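Local coordinates for lipoprotein (Actinomyces odontolyticus, PDB 3UP9) that probably serves as the substrate-binding lipoprotein of a methionine uptake system, and holds selenomethionine in the cleft between its two lobes, at residues Pro15-Lys20 with Gly84-Pro89; Gly91-Lys96 with Ala171-Asn176. One frame throughout, in Å; residues are numbered along the deposited sequence.

Contact 1 (Pro15-Lys20 with Gly84-Pro89). With MSE (selenomethionine), chain B.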
loop_
_atom_site.group_PDB
_atom_site.type_symbol
_atom_site.label_atom_id
_atom_site.label_comp_id
_atom_site.label_asym_id
_atom_site.label_seq_id
_atom_site.Cartn_x
_atom_site.Cartn_y
_atom_site.Cartn_z
ATOM N N PRO A 15 -2.468 7.284 -6.391
ATOM C CA PRO A 15 -2.922 8.690 -6.160
ATOM C C PRO A 15 -3.035 9.152 -4.707
ATOM O O PRO A 15 -2.698 10.298 -4.415
ATOM C CB PRO A 15 -4.283 8.731 -6.810
ATOM C CG PRO A 15 -4.272 7.614 -7.777
ATOM C CD PRO A 15 -3.354 6.556 -7.290
ATOM N N SER A 16 -3.558 8.301 -3.817
ATOM C CA SER A 16 -3.761 8.710 -2.415
ATOM C C SER A 16 -3.311 7.601 -1.499
ATOM O O SER A 16 -3.724 6.471 -1.661
ATOM C CB SER A 16 -5.218 9.077 -2.140
ATOM O OG SER A 16 -5.306 9.712 -0.896
ATOM N N PRO A 17 -2.458 7.909 -0.525
ATOM C CA PRO A 17 -1.834 9.195 -0.156
ATOM C C PRO A 17 -0.628 9.679 -1.003
ATOM O O PRO A 17 -0.248 10.874 -0.925
ATOM C CB PRO A 17 -1.361 8.947 1.289
ATOM C CG PRO A 17 -1.073 7.479 1.331
ATOM C CD PRO A 17 -2.114 6.840 0.438
ATOM N N HIS A 18 -0.030 8.771 -1.768
ATOM C CA HIS A 18 1.326 8.980 -2.250
ATOM C C HIS A 18 1.441 10.180 -3.164
ATOM O O HIS A 18 2.248 11.052 -2.902
ATOM C CB HIS A 18 1.865 7.708 -2.921
ATOM C CG HIS A 18 1.688 6.467 -2.086
ATOM N ND1 HIS A 18 0.517 5.852 -1.982
ATOM C CD2 HIS A 18 2.590 5.753 -1.287
ATOM C CE1 HIS A 18 0.659 4.794 -1.144
ATOM N NE2 HIS A 18 1.921 4.755 -0.715
ATOM N N ALA A 19 0.645 10.260 -4.224
ATOM C CA ALA A 19 0.733 11.435 -5.101
ATOM C C ALA A 19 0.366 12.707 -4.362
ATOM O O ALA A 19 0.976 13.730 -4.605
ATOM C CB ALA A 19 -0.051 11.291 -6.410
ATOM N N LYS A 20 -0.590 12.674 -3.447
ATOM C CA LYS A 20 -0.893 13.894 -2.653
ATOM C C LYS A 20 0.311 14.383 -1.800
ATOM O O LYS A 20 0.616 15.571 -1.739
ATOM C CB LYS A 20 -2.115 13.675 -1.754
ATOM C CG LYS A 20 -3.388 13.408 -2.507
ATOM C CD LYS A 20 -4.640 13.481 -1.634
ATOM C CE LYS A 20 -5.947 13.648 -2.440
ATOM N NZ LYS A 20 -6.583 15.018 -2.510
ATOM N N GLY A 84 10.805 4.039 6.139
ATOM C CA GLY A 84 9.360 4.094 6.234
ATOM C C GLY A 84 8.864 5.518 6.311
ATOM O O GLY A 84 9.329 6.340 7.113
ATOM N N ILE A 85 7.943 5.822 5.439
ATOM C CA ILE A 85 7.273 7.116 5.469
ATOM C C ILE A 85 5.936 7.057 6.225
ATOM O O ILE A 85 5.715 7.843 7.125
ATOM C CB ILE A 85 7.099 7.671 4.038
ATOM C CG1 ILE A 85 8.519 7.807 3.462
ATOM C CG2 ILE A 85 6.284 9.031 4.019
ATOM C CD1 ILE A 85 8.506 7.649 1.961
ATOM N N HIS A 86 5.075 6.129 5.837
ATOM C CA HIS A 86 3.806 5.956 6.469
ATOM C C HIS A 86 3.304 4.538 6.327
ATOM O O HIS A 86 3.764 3.787 5.479
ATOM C CB HIS A 86 2.783 6.887 5.856
ATOM C CG HIS A 86 2.408 6.528 4.441
ATOM N ND1 HIS A 86 3.019 7.057 3.391
ATOM C CD2 HIS A 86 1.458 5.659 3.948
ATOM C CE1 HIS A 86 2.488 6.546 2.262
ATOM N NE2 HIS A 86 1.525 5.705 2.609
ATOM N N LEU A 87 2.369 4.200 7.215
ATOM C CA LEU A 87 1.638 2.985 7.232
ATOM C C LEU A 87 0.185 3.267 6.845
ATOM O O LEU A 87 -0.393 4.300 7.247
ATOM C CB LEU A 87 1.694 2.424 8.670
ATOM C CG LEU A 87 0.931 1.170 9.022
ATOM C CD1 LEU A 87 1.693 0.014 8.373
ATOM C CD2 LEU A 87 0.855 1.039 10.557
ATOM N N GLU A 88 -0.386 2.355 6.057
ATOM C CA GLU A 88 -1.821 2.318 5.748
ATOM C C GLU A 88 -2.408 1.043 6.325
ATOM O O GLU A 88 -2.248 -0.007 5.696
ATOM C CB GLU A 88 -2.059 2.289 4.234
ATOM C CG GLU A 88 -1.864 3.587 3.472
ATOM C CD GLU A 88 -1.466 3.335 2.022
ATOM O OE1 GLU A 88 -2.033 2.419 1.391
ATOM O OE2 GLU A 88 -0.552 4.019 1.503
ATOM N N PRO A 89 -3.070 1.108 7.512
ATOM C CA PRO A 89 -3.665 -0.077 8.039
ATOM C C PRO A 89 -4.605 -0.805 7.027
ATOM O O PRO A 89 -5.413 -0.181 6.318
ATOM C CB PRO A 89 -4.420 0.438 9.285
ATOM C CG PRO A 89 -3.695 1.678 9.703
ATOM C CD PRO A 89 -3.357 2.275 8.378
HETATM N N MSE B 300 -0.195 1.519 -0.272
HETATM C CA MSE B 300 -0.252 0.066 -0.003
HETATM C C MSE B 300 -0.186 -0.274 1.466
HETATM O O MSE B 300 0.502 0.442 2.243
HETATM O OXT MSE B 300 -0.824 -1.273 1.835
HETATM C CB MSE B 300 0.885 -0.633 -0.703
HETATM C CG MSE B 300 0.841 -2.190 -0.601
HETATM SE SE MSE B 300 2.345 -2.959 -1.507
HETATM C CE MSE B 300 2.199 -2.213 -3.359
#
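The imidazoles of His18 and His86 meet obliquely, their centroids 4.9 Å apart and their planes at 54°. Pro17 CG lies over one face of the His18 ring, offset toward its rim, while the ligand amine sits near the plane at the ring edge. His18 CD2 in turn comes in at the edge of the His86 ring, which is also approached obliquely by Pro17 CG, 3.4 Å from His86 NE2. With CG between its backbone N and carbonyl carbon (chi1 69°), His86 aims NE2 at Glu88 OE2, an in-plane hydrogen bond of 2.9 Å to the anti lone pair. The Glu88 chain, extended beyond CG, reaches Pro17 tip to tip and places OE2 3.0 Å from His18 CE1, with the carboxylate turned 72° from that ring. Glu88 OE1 accepts from the ligand amine, with selenomethionine N 2.6 Å away. His18 NE2 is hydrogen-bonded to Asn202 OD1, and Asn202 ND2 bonds the ligand too. His86 thus acts from the second shell and probably helps fix the rotation of the carboxylate. A buried acid held at both oxygens would probably favour a charged ammonium group, consistent with recognition of a free amino acid.

Contact 2 (Gly91-Lys96 with Ala171-Asn176). With MSE (selenomethionine), chain B.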
loop_
_atom_site.group_PDB
_atom_site.type_symbol
_atom_site.label_atom_id
_atom_site.label_comp_id
_atom_site.label_asym_id
_atom_site.label_seq_id
_atom_site.Cartn_x
_atom_site.Cartn_y
_atom_site.Cartn_z
ATOM N N GLY A 91 -7.663 -3.044 5.885
ATOM C CA GLY A 91 -9.005 -3.218 6.409
ATOM C C GLY A 91 -9.836 -4.264 5.681
ATOM O O GLY A 91 -9.597 -4.594 4.522
ATOM N N VAL A 92 -10.795 -4.798 6.414
ATOM C CA VAL A 92 -11.880 -5.593 5.899
ATOM C C VAL A 92 -12.992 -4.585 5.738
ATOM O O VAL A 92 -13.296 -3.803 6.663
ATOM C CB VAL A 92 -12.295 -6.720 6.858
ATOM C CG1 VAL A 92 -13.479 -7.497 6.264
ATOM C CG2 VAL A 92 -11.102 -7.629 7.153
ATOM N N PHE A 93 -13.533 -4.564 4.531
ATOM C CA PHE A 93 -14.614 -3.702 4.169
ATOM C C PHE A 93 -15.766 -4.528 3.696
ATOM O O PHE A 93 -15.603 -5.680 3.336
ATOM C CB PHE A 93 -14.141 -2.744 3.056
ATOM C CG PHE A 93 -13.029 -1.825 3.496
ATOM C CD1 PHE A 93 -11.698 -2.215 3.422
ATOM C CD2 PHE A 93 -13.314 -0.578 4.020
ATOM C CE1 PHE A 93 -10.673 -1.360 3.825
ATOM C CE2 PHE A 93 -12.292 0.277 4.431
ATOM C CZ PHE A 93 -10.975 -0.106 4.303
ATOM N N SER A 94 -16.942 -3.919 3.695
ATOM C CA SER A 94 -18.152 -4.555 3.208
ATOM C C SER A 94 -19.203 -3.482 2.905
ATOM O O SER A 94 -19.246 -2.459 3.547
ATOM C CB SER A 94 -18.652 -5.536 4.284
ATOM O OG SER A 94 -19.951 -6.017 4.074
ATOM N N ASN A 95 -20.056 -3.748 1.921
ATOM C CA ASN A 95 -21.292 -2.998 1.755
ATOM C C ASN A 95 -22.539 -3.769 2.196
ATOM O O ASN A 95 -23.650 -3.232 2.062
ATOM C CB ASN A 95 -21.476 -2.546 0.309
ATOM C CG ASN A 95 -20.486 -1.499 -0.107
ATOM O OD1 ASN A 95 -19.899 -0.794 0.711
ATOM N ND2 ASN A 95 -20.267 -1.417 -1.378
ATOM N N LYS A 96 -22.371 -5.006 2.700
ATOM C CA LYS A 96 -23.525 -5.902 2.993
ATOM C C LYS A 96 -23.665 -6.181 4.492
ATOM O O LYS A 96 -24.731 -6.546 4.960
ATOM C CB LYS A 96 -23.465 -7.235 2.156
ATOM C CG LYS A 96 -23.577 -7.016 0.607
ATOM C CD LYS A 96 -23.340 -8.259 -0.314
ATOM C CE LYS A 96 -23.148 -7.949 -1.802
ATOM N NZ LYS A 96 -24.006 -6.792 -2.197
ATOM N N ALA A 171 -14.581 -7.670 1.484
ATOM C CA ALA A 171 -13.310 -7.720 0.714
ATOM C C ALA A 171 -12.196 -7.157 1.578
ATOM O O ALA A 171 -12.464 -6.245 2.357
ATOM C CB ALA A 171 -13.438 -6.943 -0.593
ATOM N N VAL A 172 -10.982 -7.704 1.489
ATOM C CA VAL A 172 -9.815 -7.119 2.198
ATOM C C VAL A 172 -9.119 -6.134 1.262
ATOM O O VAL A 172 -8.779 -6.490 0.152
ATOM C CB VAL A 172 -8.828 -8.198 2.740
ATOM C CG1 VAL A 172 -7.792 -7.552 3.662
ATOM C CG2 VAL A 172 -9.624 -9.317 3.484
ATOM N N ILE A 173 -8.907 -4.889 1.710
ATOM C CA ILE A 173 -8.554 -3.821 0.810
ATOM C C ILE A 173 -7.472 -2.898 1.386
ATOM O O ILE A 173 -7.710 -2.216 2.367
ATOM C CB ILE A 173 -9.759 -2.941 0.423
ATOM C CG1 ILE A 173 -11.006 -3.767 0.028
ATOM C CG2 ILE A 173 -9.360 -1.976 -0.705
ATOM C CD1 ILE A 173 -12.148 -2.935 -0.607
ATOM N N ASN A 174 -6.319 -2.808 0.697
ATOM C CA ASN A 174 -5.244 -1.889 1.038
ATOM C C ASN A 174 -5.717 -0.457 1.021
ATOM O O ASN A 174 -6.574 -0.049 0.162
ATOM C CB ASN A 174 -4.068 -2.054 0.049
ATOM C CG ASN A 174 -3.454 -3.464 0.067
ATOM O OD1 ASN A 174 -4.034 -4.438 -0.442
ATOM N ND2 ASN A 174 -2.284 -3.569 0.657
ATOM N N GLY A 175 -5.144 0.344 1.916
ATOM C CA GLY A 175 -5.502 1.781 2.033
ATOM C C GLY A 175 -5.614 2.583 0.749
ATOM O O GLY A 175 -6.642 3.203 0.519
ATOM N N ASN A 176 -4.588 2.543 -0.106
ATOM C CA ASN A 176 -4.586 3.276 -1.365
ATOM C C ASN A 176 -5.828 3.005 -2.184
ATOM O O ASN A 176 -6.327 3.927 -2.771
ATOM C CB ASN A 176 -3.322 3.038 -2.224
ATOM C CG ASN A 176 -3.203 1.616 -2.744
ATOM O OD1 ASN A 176 -2.916 0.687 -1.982
ATOM N ND2 ASN A 176 -3.420 1.435 -4.040
HETATM N N MSE B 300 -0.195 1.519 -0.272
HETATM C CA MSE B 300 -0.252 0.066 -0.003
HETATM C C MSE B 300 -0.186 -0.274 1.466
HETATM O O MSE B 300 0.502 0.442 2.243
HETATM O OXT MSE B 300 -0.824 -1.273 1.835
HETATM C CB MSE B 300 0.885 -0.633 -0.703
HETATM C CG MSE B 300 0.841 -2.190 -0.601
HETATM SE SE MSE B 300 2.345 -2.959 -1.507
HETATM C CE MSE B 300 2.199 -2.213 -3.359
#
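Strands 91-93 and 171-173 pair antiparallel inside the five-stranded mixed sheet of one lobe, where 170-173 lies between 107-112 and 91-93. Three backbone hydrogen bonds set the register: Ile173 N to Gly91 O, Phe93 N to Ala171 O and Ala171 N to Phe93 O, each 2.9 Å. Val92 and Val172 form the non-hydrogen-bonded pair between them, their CG2 atoms 4.3 Å apart on the face that helix 115-127 covers. On the other face Phe93, with CG anti to its carbonyl carbon (chi1 -63°), crosses Ile173 at about a right angle. Phe93 CD1 touches Ile173 CB at 3.6 Å, and Phe93 CE1 comes edge-on to Ile173 O at 3.4 Å. The ring reaches back past Gly91, where a CB would collide with CE1. An alanine in place of Phe93 would probably open a gap against Ile173 and over Gly91, leaving Ile173 held mainly by Leu161 and Val162. Beyond the strand, Asn174 ND2 donates to the ligand carboxylate oxygen OXT at 3.0 Å, nearly straight at 174°, and to Asn117 OD1. The paired strand probably helps hold the end from which Asn174 reaches the carboxylate, and Arg120 NH1, also bonded to the ligand, would probably add positive charge.

In the fold
The centres of the two contacts lie about 17 Å apart, with the bound selenomethionine touched by both, and come in series along the chain: contact 1 closes at Pro89 and contact 2 opens at Gly91. Strand 86-87 belongs to the seven-stranded mixed sheet and strand 91-93 to the five-stranded one, so the chain passes from one lobe to the other between them. The contacts meet at the cleft, where Glu88 OE1 lies 3.0 Å from Asn176 N, a probable hydrogen bond, and Ser16 O packs against Asn176 CB. Both lobes therefore grip the same ligand, as in periplasmic-type binding proteins, consistent with a closed, loaded state.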